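Local coordinates for 2-ON-2 hemoglobin (PDB 2XYK), which binds heme and, as a group II truncated hemoglobin of a plant pathogen, probably binds oxygen at the heme iron, at residues T22-E27 / M101-E106; Y54-G59 / P74-R79. All coordinates share one frame; numbering follows the deposited sequence.

How the contacts relate
The two contacts lie on opposite sides of the chain's centre, their own centres about 18 Å apart. Contact 1 joins helix 14-31 to the C-terminal part of helix 87-104 at the protein surface; contact 2 brings helix 47-60 up to the turn that leads into helix 76-80, beside the heme. Along the chain, both segments of contact 2 fall between those of contact 1, and helix 76-80 is followed directly by helix 87-104. T22 ties the two together, packing on Y54 and L57 of helix 47-60. One contact therefore fastens two helices of the globin fold on the outside, while the other lines its heme pocket.

Contact 1: T22-E27 / M101-E106; sequences TRRFYE and MDETIE
R24 and E103 meet through a salt bridge in which a single carboxylate oxygen does the work. R24 NE donates to E103 OE1 at 2.6 Å, and the bond is fairly straight, 162° at the hydrogen. The oxygen sits at the edge of the guanidinium, close to its plane, and is approached nearly along its C-O axis. R24 NH2 adds a weak, strongly bent bond to the same OE1 at 3.3 Å. The guanidinium and carboxylate planes are turned 35° apart, so this is not the flat, two-oxygen pairing that arginine and glutamate can also form.

Nearer the backbone, R24 CB lies 4.3 Å from T104 CG2, a small apolar touch between the helices. Threonine suits this spot because its methyl can face the neighbouring helix while OG1 turns back to A100 O of helix 87-104.

The pair links helix 14-31 with the C-terminal part of helix 87-104, the B and G helices of the 2-on-2 globin fold. It lies near the surface and away from the heme, with the side chain of T104 about 14 Å from it.

Second-shell partners fix both ends, and R24, E27 and E103 form a salt-bridge network. R24 NH1 donates to E27 OE1 at 2.9 Å, coming from above that carboxylate's plane, one turn further along the helix. E103 OE2 is taken by R99, and E103 thus stands between two arginines. The bend at chi2 of R24 (59°) folds the chain so that two different edges of its guanidinium serve E103 and E27. Arginine is apt here, since its N-H groups diverge within one plane; the two glutamates, 6.4 Å apart from E27 OE1 to E103 OE1, probably repel each other less with that positive charge between them.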
ATOM      1  N   THR A  22      -1.775   5.471  -4.313  1.00  7.43           N
ATOM      2  CA  THR A  22      -0.488   4.836  -4.566  1.00  9.68           C
ATOM      3  C   THR A  22       0.543   5.882  -5.038  1.00 10.04           C
ATOM      4  O   THR A  22       1.708   5.809  -4.661  1.00 10.02           O
ATOM      5  CB  THR A  22      -0.651   3.683  -5.588  1.00  9.89           C
ATOM      6  OG1 THR A  22      -1.675   2.786  -5.124  1.00 13.06           O
ATOM      7  CG2 THR A  22       0.636   2.885  -5.746  1.00 14.62           C
ATOM      8  N   ARG A  23       0.097   6.844  -5.860  1.00 10.43           N
ATOM      9  CA  ARG A  23       0.943   7.953  -6.310  1.00 10.12           C
ATOM     10  C   ARG A  23       1.434   8.777  -5.151  1.00 10.01           C
ATOM     11  O   ARG A  23       2.623   9.094  -5.096  1.00 10.42           O
ATOM     12  CB  ARG A  23       0.234   8.869  -7.320  1.00  9.13           C
ATOM     13  CG  ARG A  23       1.087  10.063  -7.876  1.00 11.59           C
ATOM     14  CD  ARG A  23       2.207   9.602  -8.836  1.00 17.86           C
ATOM     15  NE  ARG A  23       1.710   8.662  -9.839  1.00 22.06           N
ATOM     16  CZ  ARG A  23       1.363   8.967 -11.089  1.00 24.84           C
ATOM     17  NH1 ARG A  23       1.465  10.211 -11.558  1.00 25.24           N
ATOM     18  NH2 ARG A  23       0.916   8.009 -11.888  1.00 26.53           N
ATOM     19  N   ARG A  24       0.519   9.161  -4.252  1.00  9.73           N
ATOM     20  CA  ARG A  24       0.883   9.985  -3.107  1.00  9.74           C
ATOM     21  C   ARG A  24       1.812   9.239  -2.134  1.00  9.51           C
ATOM     22  O   ARG A  24       2.665   9.860  -1.511  1.00  9.55           O
ATOM     23  CB  ARG A  24      -0.377  10.480  -2.366  1.00 10.30           C
ATOM     24  CG  ARG A  24      -0.096  11.464  -1.204  1.00 11.89           C
ATOM     25  CD  ARG A  24       0.655  12.734  -1.728  1.00 19.61           C
ATOM     26  NE  ARG A  24       0.883  13.736  -0.677  1.00 24.28           N
ATOM     27  CZ  ARG A  24       1.865  14.640  -0.670  1.00 23.63           C
ATOM     28  NH1 ARG A  24       2.766  14.670  -1.643  1.00 22.58           N
ATOM     29  NH2 ARG A  24       1.955  15.506   0.336  1.00 24.79           N
ATOM     30  N   PHE A  25       1.608   7.924  -1.979  1.00  9.05           N
ATOM     31  CA  PHE A  25       2.462   7.073  -1.119  1.00  9.22           C
ATOM     32  C   PHE A  25       3.943   7.096  -1.516  1.00  8.31           C
ATOM     33  O   PHE A  25       4.800   7.329  -0.676  1.00  8.47           O
ATOM     34  CB  PHE A  25       1.947   5.629  -1.144  1.00  9.53           C
ATOM     35  CG  PHE A  25       2.801   4.651  -0.371  1.00 10.21           C
ATOM     36  CD1 PHE A  25       2.914   4.743   1.018  1.00  8.85           C
ATOM     37  CD2 PHE A  25       3.455   3.604  -1.032  1.00  9.83           C
ATOM     38  CE1 PHE A  25       3.699   3.820   1.746  1.00  5.31           C
ATOM     39  CE2 PHE A  25       4.244   2.686  -0.313  1.00 10.30           C
ATOM     40  CZ  PHE A  25       4.355   2.799   1.078  1.00  6.20           C
ATOM     41  N   TYR A  26       4.234   6.837  -2.795  1.00  8.42           N
ATOM     42  CA  TYR A  26       5.618   6.815  -3.296  1.00  8.49           C
ATOM     43  C   TYR A  26       6.211   8.232  -3.346  1.00  9.48           C
ATOM     44  O   TYR A  26       7.394   8.406  -3.098  1.00 10.39           O
ATOM     45  CB  TYR A  26       5.728   6.066  -4.644  1.00  6.51           C
ATOM     46  CG  TYR A  26       5.533   4.576  -4.434  1.00  6.71           C
ATOM     47  CD1 TYR A  26       6.518   3.815  -3.849  1.00  6.46           C
ATOM     48  CD2 TYR A  26       4.322   3.960  -4.738  1.00  4.69           C
ATOM     49  CE1 TYR A  26       6.328   2.469  -3.593  1.00  6.93           C
ATOM     50  CE2 TYR A  26       4.130   2.612  -4.512  1.00  6.46           C
ATOM     51  CZ  TYR A  26       5.129   1.877  -3.928  1.00  6.89           C
ATOM     52  OH  TYR A  26       4.938   0.546  -3.689  1.00  6.36           O
ATOM     53  N   GLU A  27       5.373   9.232  -3.627  1.00 10.25           N
ATOM     54  CA  GLU A  27       5.785  10.648  -3.541  1.00 12.61           C
ATOM     55  C   GLU A  27       6.264  11.022  -2.135  1.00 10.94           C
ATOM     56  O   GLU A  27       7.382  11.534  -1.961  1.00 11.35           O
ATOM     57  CB  GLU A  27       4.614  11.539  -3.941  1.00 12.40           C
ATOM     58  CG  GLU A  27       4.945  13.001  -4.146  1.00 17.23           C
ATOM     59  CD  GLU A  27       3.674  13.846  -4.397  1.00 19.42           C
ATOM     60  OE1 GLU A  27       2.549  13.333  -4.180  1.00 23.80           O
ATOM     61  OE2 GLU A  27       3.809  15.030  -4.811  1.00 27.73           O
ATOM     62  N   MET A 101      -3.215   7.848   2.707  1.00 10.18           N
ATOM     63  CA  MET A 101      -4.646   7.522   2.938  1.00 13.24           C
ATOM     64  C   MET A 101      -5.431   8.730   3.410  1.00 12.25           C
ATOM     65  O   MET A 101      -6.509   9.020   2.890  1.00 12.48           O
ATOM     66  CB  MET A 101      -4.828   6.478   4.049  1.00 12.24           C
ATOM     67  CG  MET A 101      -4.536   5.067   3.715  1.00 14.32           C
ATOM     68  SD  MET A 101      -5.331   4.051   4.991  1.00 21.93           S
ATOM     69  CE  MET A 101      -6.890   3.870   4.197  1.00 14.47           C
ATOM     70  N   ASP A 102      -4.896   9.400   4.430  1.00 13.20           N
ATOM     71  CA  ASP A 102      -5.570  10.572   5.052  1.00 14.31           C
ATOM     72  C   ASP A 102      -5.818  11.622   3.983  1.00 14.56           C
ATOM     73  O   ASP A 102      -6.848  12.288   4.003  1.00 14.43           O
ATOM     74  CB  ASP A 102      -4.733  11.183   6.211  1.00 14.57           C
ATOM     75  CG  ASP A 102      -4.726  10.306   7.490  1.00 17.32           C
ATOM     76  OD1 ASP A 102      -5.588   9.407   7.631  1.00 18.86           O
ATOM     77  OD2 ASP A 102      -3.841  10.515   8.369  1.00 20.55           O
ATOM     78  N   GLU A 103      -4.877  11.762   3.037  1.00 14.91           N
ATOM     79  CA  GLU A 103      -4.994  12.789   2.006  1.00 15.29           C
ATOM     80  C   GLU A 103      -5.875  12.418   0.808  1.00 14.73           C
ATOM     81  O   GLU A 103      -6.283  13.302   0.060  1.00 14.82           O
ATOM     82  CB  GLU A 103      -3.600  13.247   1.535  1.00 15.43           C
ATOM     83  CG  GLU A 103      -2.929  14.257   2.474  1.00 17.30           C
ATOM     84  CD  GLU A 103      -1.416  14.376   2.219  1.00 17.74           C
ATOM     85  OE1 GLU A 103      -0.977  14.106   1.067  1.00 18.46           O
ATOM     86  OE2 GLU A 103      -0.682  14.734   3.175  1.00 18.54           O
ATOM     87  N   THR A 104      -6.163  11.127   0.608  1.00 14.27           N
ATOM     88  CA  THR A 104      -6.825  10.681  -0.645  1.00 12.51           C
ATOM     89  C   THR A 104      -8.157   9.956  -0.397  1.00 13.04           C
ATOM     90  O   THR A 104      -8.917   9.723  -1.341  1.00 12.00           O
ATOM     91  CB  THR A 104      -5.904   9.764  -1.544  1.00 12.99           C
ATOM     92  OG1 THR A 104      -5.556   8.570  -0.831  1.00 11.94           O
ATOM     93  CG2 THR A 104      -4.638  10.484  -1.981  1.00  9.90           C
ATOM     94  N   ILE A 105      -8.415   9.568   0.855  1.00 11.88           N
ATOM     95  CA  ILE A 105      -9.676   8.917   1.209  1.00 13.16           C
ATOM     96  C   ILE A 105     -10.440   9.740   2.250  1.00 14.29           C
ATOM     97  O   ILE A 105     -10.052   9.810   3.420  1.00 15.28           O
ATOM     98  CB  ILE A 105      -9.498   7.446   1.666  1.00 12.85           C
ATOM     99  CG1 ILE A 105      -8.871   6.602   0.549  1.00  8.97           C
ATOM    100  CG2 ILE A 105     -10.862   6.854   2.143  1.00 11.09           C
ATOM    101  CD1 ILE A 105      -8.306   5.263   1.034  1.00 14.61           C
ATOM    102  N   GLU A 106     -11.515  10.370   1.799  1.00 15.53           N
ATOM    103  CA  GLU A 106     -12.263  11.323   2.618  1.00 17.38           C
ATOM    104  C   GLU A 106     -12.960  10.661   3.822  1.00 15.84           C
ATOM    105  O   GLU A 106     -12.946  11.198   4.932  1.00 15.95           O
ATOM    106  CB  GLU A 106     -13.257  12.078   1.720  1.00 18.23           C
ATOM    107  CG  GLU A 106     -14.025  13.201   2.387  1.00 25.26           C
ATOM    108  CD  GLU A 106     -15.505  13.184   2.022  1.00 31.51           C
ATOM    109  OE1 GLU A 106     -16.186  12.186   2.370  1.00 34.18           O
ATOM    110  OE2 GLU A 106     -15.979  14.156   1.385  1.00 34.13           O
TER

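Contact 2: Y54-G59 / P74-R79; sequences YDYLTG and PMLRRR. With HEM (protoporphyrin IX containing Fe), chain C.
Y56 reaches from helix 47-60 to meet P74 and L76 beside the heme. Its CG is anti to the backbone N (chi1 177°), carrying the ring toward the turn before helix 76-80. P74 CB approaches the ring at its edge, near the ring plane, 4.1 Å from Y56 CE1, and the two side chains cross at about a right angle. L76 points at Y56 from the opposite direction: L76 CD1 lies 3.9 Å from Y56 CZ and 3.8 Å from Y56 OH, at a slant to the ring.

The tyrosine also packs on the porphyrin, Y56 CB 3.3 Å from heme methyl CMD and Y56 CE2 3.7 Å from vinyl carbon CAC. A broad, flat ring can touch methyl, vinyl, proline and leucine at once. Helix 47-60, the E helix of the globin fold, borders the distal, water-bearing side, and helix 76-80, the F helix, the proximal side that carries H80; the contact closes the pocket across the porphyrin edge.

In L76, CG is anti to the carbonyl carbon (chi1 -61°), a turn that sends it toward the heme edge, where both branches reach. L76 CD1 faces Y56 and the vinyl, 3.8 Å from heme CAC, whereas L76 CD2 rests 3.9 Å from heme CMD. A forked aliphatic chain fits such a divided task. L76 O also accepts a hydrogen bond from H80 ND1 and probably helps to orient this axial ligand of the iron. Proline brings a compact, rigid ring to the turn.

R79 runs extended past a propionate, whose O2D lies over one face of the guanidinium; NH2 is held by H71 O. Apolar groups from the two faces of the heme thus meet around its edge, and the positive charge of R79 probably helps stabilise the negative propionate.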
ATOM      1  N   TYR A  54      -0.195  -0.453  -6.901  1.00  8.51           N
ATOM      2  CA  TYR A  54      -1.480  -0.025  -7.426  1.00  8.97           C
ATOM      3  C   TYR A  54      -2.318  -1.246  -7.846  1.00  8.41           C
ATOM      4  O   TYR A  54      -3.493  -1.328  -7.484  1.00  8.75           O
ATOM      5  CB  TYR A  54      -1.239   0.967  -8.584  1.00  9.95           C
ATOM      6  CG  TYR A  54      -2.353   1.102  -9.564  1.00 12.07           C
ATOM      7  CD1 TYR A  54      -3.490   1.897  -9.289  1.00 14.59           C
ATOM      8  CD2 TYR A  54      -2.275   0.458 -10.797  1.00 15.00           C
ATOM      9  CE1 TYR A  54      -4.533   1.998 -10.226  1.00 13.28           C
ATOM     10  CE2 TYR A  54      -3.286   0.557 -11.728  1.00 14.91           C
ATOM     11  CZ  TYR A  54      -4.411   1.326 -11.450  1.00 14.18           C
ATOM     12  OH  TYR A  54      -5.382   1.397 -12.411  1.00 13.73           O
ATOM     13  N   ASP A  55      -1.715  -2.196  -8.582  1.00  7.06           N
ATOM     14  CA  ASP A  55      -2.408  -3.436  -8.978  1.00  6.82           C
ATOM     15  C   ASP A  55      -2.772  -4.280  -7.755  1.00  7.12           C
ATOM     16  O   ASP A  55      -3.864  -4.843  -7.696  1.00  5.70           O
ATOM     17  CB  ASP A  55      -1.539  -4.317  -9.895  1.00  7.74           C
ATOM     18  CG  ASP A  55      -1.435  -3.792 -11.328  1.00  8.49           C
ATOM     19  OD1 ASP A  55      -2.168  -2.827 -11.704  1.00  9.56           O
ATOM     20  OD2 ASP A  55      -0.568  -4.330 -12.065  1.00  3.34           O
ATOM     21  N   TYR A  56      -1.833  -4.388  -6.803  1.00  7.17           N
ATOM     22  CA  TYR A  56      -2.084  -5.136  -5.573  1.00  7.15           C
ATOM     23  C   TYR A  56      -3.262  -4.516  -4.819  1.00  7.45           C
ATOM     24  O   TYR A  56      -4.142  -5.225  -4.364  1.00  8.57           O
ATOM     25  CB  TYR A  56      -0.864  -5.201  -4.640  1.00  6.83           C
ATOM     26  CG  TYR A  56      -1.199  -5.921  -3.335  1.00  6.57           C
ATOM     27  CD1 TYR A  56      -1.154  -7.304  -3.273  1.00  8.28           C
ATOM     28  CD2 TYR A  56      -1.657  -5.223  -2.203  1.00  5.75           C
ATOM     29  CE1 TYR A  56      -1.517  -8.001  -2.109  1.00  7.39           C
ATOM     30  CE2 TYR A  56      -2.027  -5.917  -1.006  1.00  4.27           C
ATOM     31  CZ  TYR A  56      -1.929  -7.306  -0.992  1.00  8.59           C
ATOM     32  OH  TYR A  56      -2.259  -8.045   0.116  1.00 10.08           O
ATOM     33  N   LEU A  57      -3.273  -3.195  -4.679  1.00  7.01           N
ATOM     34  CA  LEU A  57      -4.333  -2.546  -3.899  1.00  7.41           C
ATOM     35  C   LEU A  57      -5.704  -2.589  -4.605  1.00  6.98           C
ATOM     36  O   LEU A  57      -6.740  -2.732  -3.963  1.00  7.69           O
ATOM     37  CB  LEU A  57      -3.941  -1.110  -3.534  1.00  7.50           C
ATOM     38  CG  LEU A  57      -2.973  -0.942  -2.359  1.00  7.22           C
ATOM     39  CD1 LEU A  57      -2.648   0.553  -2.231  1.00  8.80           C
ATOM     40  CD2 LEU A  57      -3.535  -1.478  -1.037  1.00  2.32           C
ATOM     41  N   THR A  58      -5.683  -2.475  -5.929  1.00  6.39           N
ATOM     42  CA  THR A  58      -6.867  -2.592  -6.735  1.00  6.70           C
ATOM     43  C   THR A  58      -7.600  -3.913  -6.401  1.00  7.16           C
ATOM     44  O   THR A  58      -8.784  -3.874  -6.075  1.00  8.56           O
ATOM     45  CB  THR A  58      -6.482  -2.461  -8.244  1.00  6.61           C
ATOM     46  OG1 THR A  58      -5.967  -1.138  -8.478  1.00  8.66           O
ATOM     47  CG2 THR A  58      -7.665  -2.687  -9.172  1.00  4.42           C
ATOM     48  N   GLY A  59      -6.903  -5.054  -6.481  1.00  7.25           N
ATOM     49  CA  GLY A  59      -7.479  -6.373  -6.143  1.00  7.57           C
ATOM     50  C   GLY A  59      -7.821  -6.509  -4.654  1.00  8.94           C
ATOM     51  O   GLY A  59      -8.952  -6.880  -4.304  1.00  8.45           O
ATOM     52  N   PRO A  74       0.248 -13.608  -4.155  1.00 11.73           N
ATOM     53  CA  PRO A  74       1.060 -12.534  -3.569  1.00 10.84           C
ATOM     54  C   PRO A  74       2.286 -13.001  -2.789  1.00 10.30           C
ATOM     55  O   PRO A  74       3.373 -12.496  -3.052  1.00  9.88           O
ATOM     56  CB  PRO A  74       0.064 -11.766  -2.685  1.00 11.02           C
ATOM     57  CG  PRO A  74      -1.265 -11.965  -3.424  1.00 11.45           C
ATOM     58  CD  PRO A  74      -1.184 -13.413  -3.867  1.00 11.78           C
ATOM     59  N   MET A  75       2.127 -13.944  -1.854  1.00  9.71           N
ATOM     60  CA  MET A  75       3.250 -14.434  -1.053  1.00  8.72           C
ATOM     61  C   MET A  75       4.114 -13.273  -0.505  1.00  8.56           C
ATOM     62  O   MET A  75       5.370 -13.295  -0.617  1.00  8.25           O
ATOM     63  CB  MET A  75       4.113 -15.395  -1.879  1.00  9.65           C
ATOM     64  CG  MET A  75       3.402 -16.662  -2.426  1.00  9.94           C
ATOM     65  SD  MET A  75       2.609 -17.642  -1.135  1.00 18.34           S
ATOM     66  CE  MET A  75       3.998 -17.992  -0.047  1.00 16.19           C
ATOM     67  N   LEU A  76       3.466 -12.257   0.075  1.00  6.66           N
ATOM     68  CA  LEU A  76       4.201 -11.020   0.404  1.00  6.83           C
ATOM     69  C   LEU A  76       5.390 -11.163   1.358  1.00  7.69           C
ATOM     70  O   LEU A  76       6.427 -10.557   1.124  1.00  7.70           O
ATOM     71  CB  LEU A  76       3.296  -9.897   0.865  1.00  5.52           C
ATOM     72  CG  LEU A  76       2.237  -9.380  -0.110  1.00  6.32           C
ATOM     73  CD1 LEU A  76       1.516  -8.209   0.555  1.00  3.08           C
ATOM     74  CD2 LEU A  76       2.867  -8.978  -1.438  1.00  4.06           C
ATOM     75  N   ARG A  77       5.254 -11.948   2.419  1.00  8.39           N
ATOM     76  CA  ARG A  77       6.379 -12.094   3.341  1.00 10.62           C
ATOM     77  C   ARG A  77       7.651 -12.621   2.622  1.00 10.75           C
ATOM     78  O   ARG A  77       8.757 -12.125   2.841  1.00 11.14           O
ATOM     79  CB  ARG A  77       6.003 -12.975   4.544  1.00 11.14           C
ATOM     80  CG  ARG A  77       7.167 -13.166   5.509  1.00 12.62           C
ATOM     81  CD  ARG A  77       6.752 -13.485   6.921  1.00 12.55           C
ATOM     82  NE  ARG A  77       7.948 -13.789   7.695  1.00 15.40           N
ATOM     83  CZ  ARG A  77       8.788 -12.874   8.182  1.00 16.55           C
ATOM     84  NH1 ARG A  77       8.546 -11.586   8.010  1.00 11.26           N
ATOM     85  NH2 ARG A  77       9.874 -13.253   8.856  1.00 18.86           N
ATOM     86  N   ARG A  78       7.476 -13.633   1.774  1.00 11.49           N
ATOM     87  CA  ARG A  78       8.540 -14.113   0.915  1.00 12.75           C
ATOM     88  C   ARG A  78       9.081 -13.033  -0.048  1.00 13.08           C
ATOM     89  O   ARG A  78      10.305 -12.891  -0.174  1.00 13.51           O
ATOM     90  CB  ARG A  78       8.097 -15.404   0.198  1.00 13.79           C
ATOM     91  CG  ARG A  78       8.646 -15.630  -1.189  1.00 18.90           C
ATOM     92  CD  ARG A  78       8.647 -17.124  -1.556  1.00 25.31           C
ATOM     93  NE  ARG A  78       9.800 -17.444  -2.414  1.00 32.15           N
ATOM     94  CZ  ARG A  78      10.062 -18.644  -2.950  1.00 35.45           C
ATOM     95  NH1 ARG A  78       9.254 -19.681  -2.733  1.00 35.43           N
ATOM     96  NH2 ARG A  78      11.141 -18.810  -3.714  1.00 36.29           N
ATOM     97  N   ARG A  79       8.186 -12.271  -0.702  1.00 12.03           N
ATOM     98  CA  ARG A  79       8.573 -11.275  -1.705  1.00 11.38           C
ATOM     99  C   ARG A  79       9.354 -10.159  -1.025  1.00 10.80           C
ATOM    100  O   ARG A  79      10.276  -9.586  -1.616  1.00  9.14           O
ATOM    101  CB  ARG A  79       7.357 -10.726  -2.504  1.00 11.71           C
ATOM    102  CG  ARG A  79       6.747 -11.767  -3.451  1.00 11.93           C
ATOM    103  CD  ARG A  79       5.619 -11.299  -4.385  1.00 12.68           C
ATOM    104  NE  ARG A  79       5.490 -12.294  -5.477  1.00 20.28           N
ATOM    105  CZ  ARG A  79       4.402 -12.547  -6.202  1.00 22.90           C
ATOM    106  NH1 ARG A  79       3.262 -11.915  -5.969  1.00 29.44           N
ATOM    107  NH2 ARG A  79       4.430 -13.467  -7.154  1.00 20.42           N
TER
HETATM  108  CHA HEM C 700       7.158  -4.652  -2.781  1.00  7.93           C
HETATM  109  CHB HEM C 700       8.990  -2.493   1.246  1.00  7.46           C
HETATM  110  CHC HEM C 700       4.815  -3.558   3.551  1.00  7.57           C
HETATM  111  CHD HEM C 700       2.737  -4.568  -0.698  1.00  9.33           C
HETATM  112  C1A HEM C 700       8.027  -4.049  -1.878  1.00  7.85           C
HETATM  113  C2A HEM C 700       9.438  -3.783  -2.095  1.00  7.38           C
HETATM  114  C3A HEM C 700       9.944  -3.204  -1.000  1.00  8.30           C
HETATM  115  C4A HEM C 700       8.871  -3.056  -0.031  1.00  8.68           C
HETATM  116  CMA HEM C 700      11.410  -2.732  -0.730  1.00  7.20           C
HETATM  117  CAA HEM C 700      10.173  -4.146  -3.411  1.00 10.55           C
HETATM  118  CBA HEM C 700       9.803  -3.065  -4.457  1.00 18.79           C
HETATM  119  CGA HEM C 700       9.864  -3.525  -5.914  1.00 24.03           C
HETATM  120  O1A HEM C 700       9.978  -4.743  -6.241  1.00 27.20           O
HETATM  121  O2A HEM C 700       9.780  -2.640  -6.799  1.00 25.49           O
HETATM  122  C1B HEM C 700       8.043  -2.615   2.253  1.00  7.48           C
HETATM  123  C2B HEM C 700       8.155  -2.224   3.655  1.00  6.91           C
HETATM  124  C3B HEM C 700       6.988  -2.530   4.267  1.00  8.46           C
HETATM  125  C4B HEM C 700       6.104  -3.117   3.280  1.00  9.28           C
HETATM  126  CMB HEM C 700       9.369  -1.566   4.332  1.00  4.60           C
HETATM  127  CAB HEM C 700       6.578  -2.332   5.751  1.00  6.61           C
HETATM  128  CBB HEM C 700       7.072  -3.130   6.702  1.00  8.47           C
HETATM  129  C1C HEM C 700       3.874  -3.882   2.614  1.00  7.39           C
HETATM  130  C2C HEM C 700       2.477  -4.110   2.869  1.00  7.54           C
HETATM  131  C3C HEM C 700       1.878  -4.380   1.700  1.00  6.45           C
HETATM  132  C4C HEM C 700       2.903  -4.338   0.665  1.00  8.91           C
HETATM  133  CMC HEM C 700       1.874  -4.029   4.293  1.00  8.25           C
HETATM  134  CAC HEM C 700       0.372  -4.701   1.480  1.00  8.65           C
HETATM  135  CBC HEM C 700      -0.581  -3.848   1.920  1.00  6.69           C
HETATM  136  C1D HEM C 700       3.713  -4.782  -1.654  1.00 10.83           C
HETATM  137  C2D HEM C 700       3.514  -5.329  -2.989  1.00  7.19           C
HETATM  138  C3D HEM C 700       4.892  -5.357  -3.630  1.00  9.78           C
HETATM  139  C4D HEM C 700       5.793  -4.830  -2.635  1.00 10.62           C
HETATM  140  CMD HEM C 700       2.174  -5.776  -3.621  1.00  9.87           C
HETATM  141  CAD HEM C 700       5.258  -5.853  -5.051  1.00  9.59           C
HETATM  142  CBD HEM C 700       5.565  -7.341  -4.847  1.00 13.31           C
HETATM  143  CGD HEM C 700       6.133  -7.970  -6.100  1.00 12.77           C
HETATM  144  O1D HEM C 700       7.356  -7.831  -6.369  1.00 11.84           O
HETATM  145  O2D HEM C 700       5.336  -8.600  -6.822  1.00 13.39           O
HETATM  146  NA  HEM C 700       7.712  -3.591  -0.613  1.00  9.79           N
HETATM  147  NB  HEM C 700       6.770  -3.136   2.068  1.00  6.66           N
HETATM  148  NC  HEM C 700       4.110  -4.035   1.270  1.00  6.69           N
HETATM  149  ND  HEM C 700       5.058  -4.499  -1.499  1.00  9.32           N
HETATM  150 FE   HEM C 700       5.895  -3.850   0.302  1.00  8.01          FE
HETATM  151  O   HOH W   1       5.346  -2.075  -0.235  1.00  4.23           O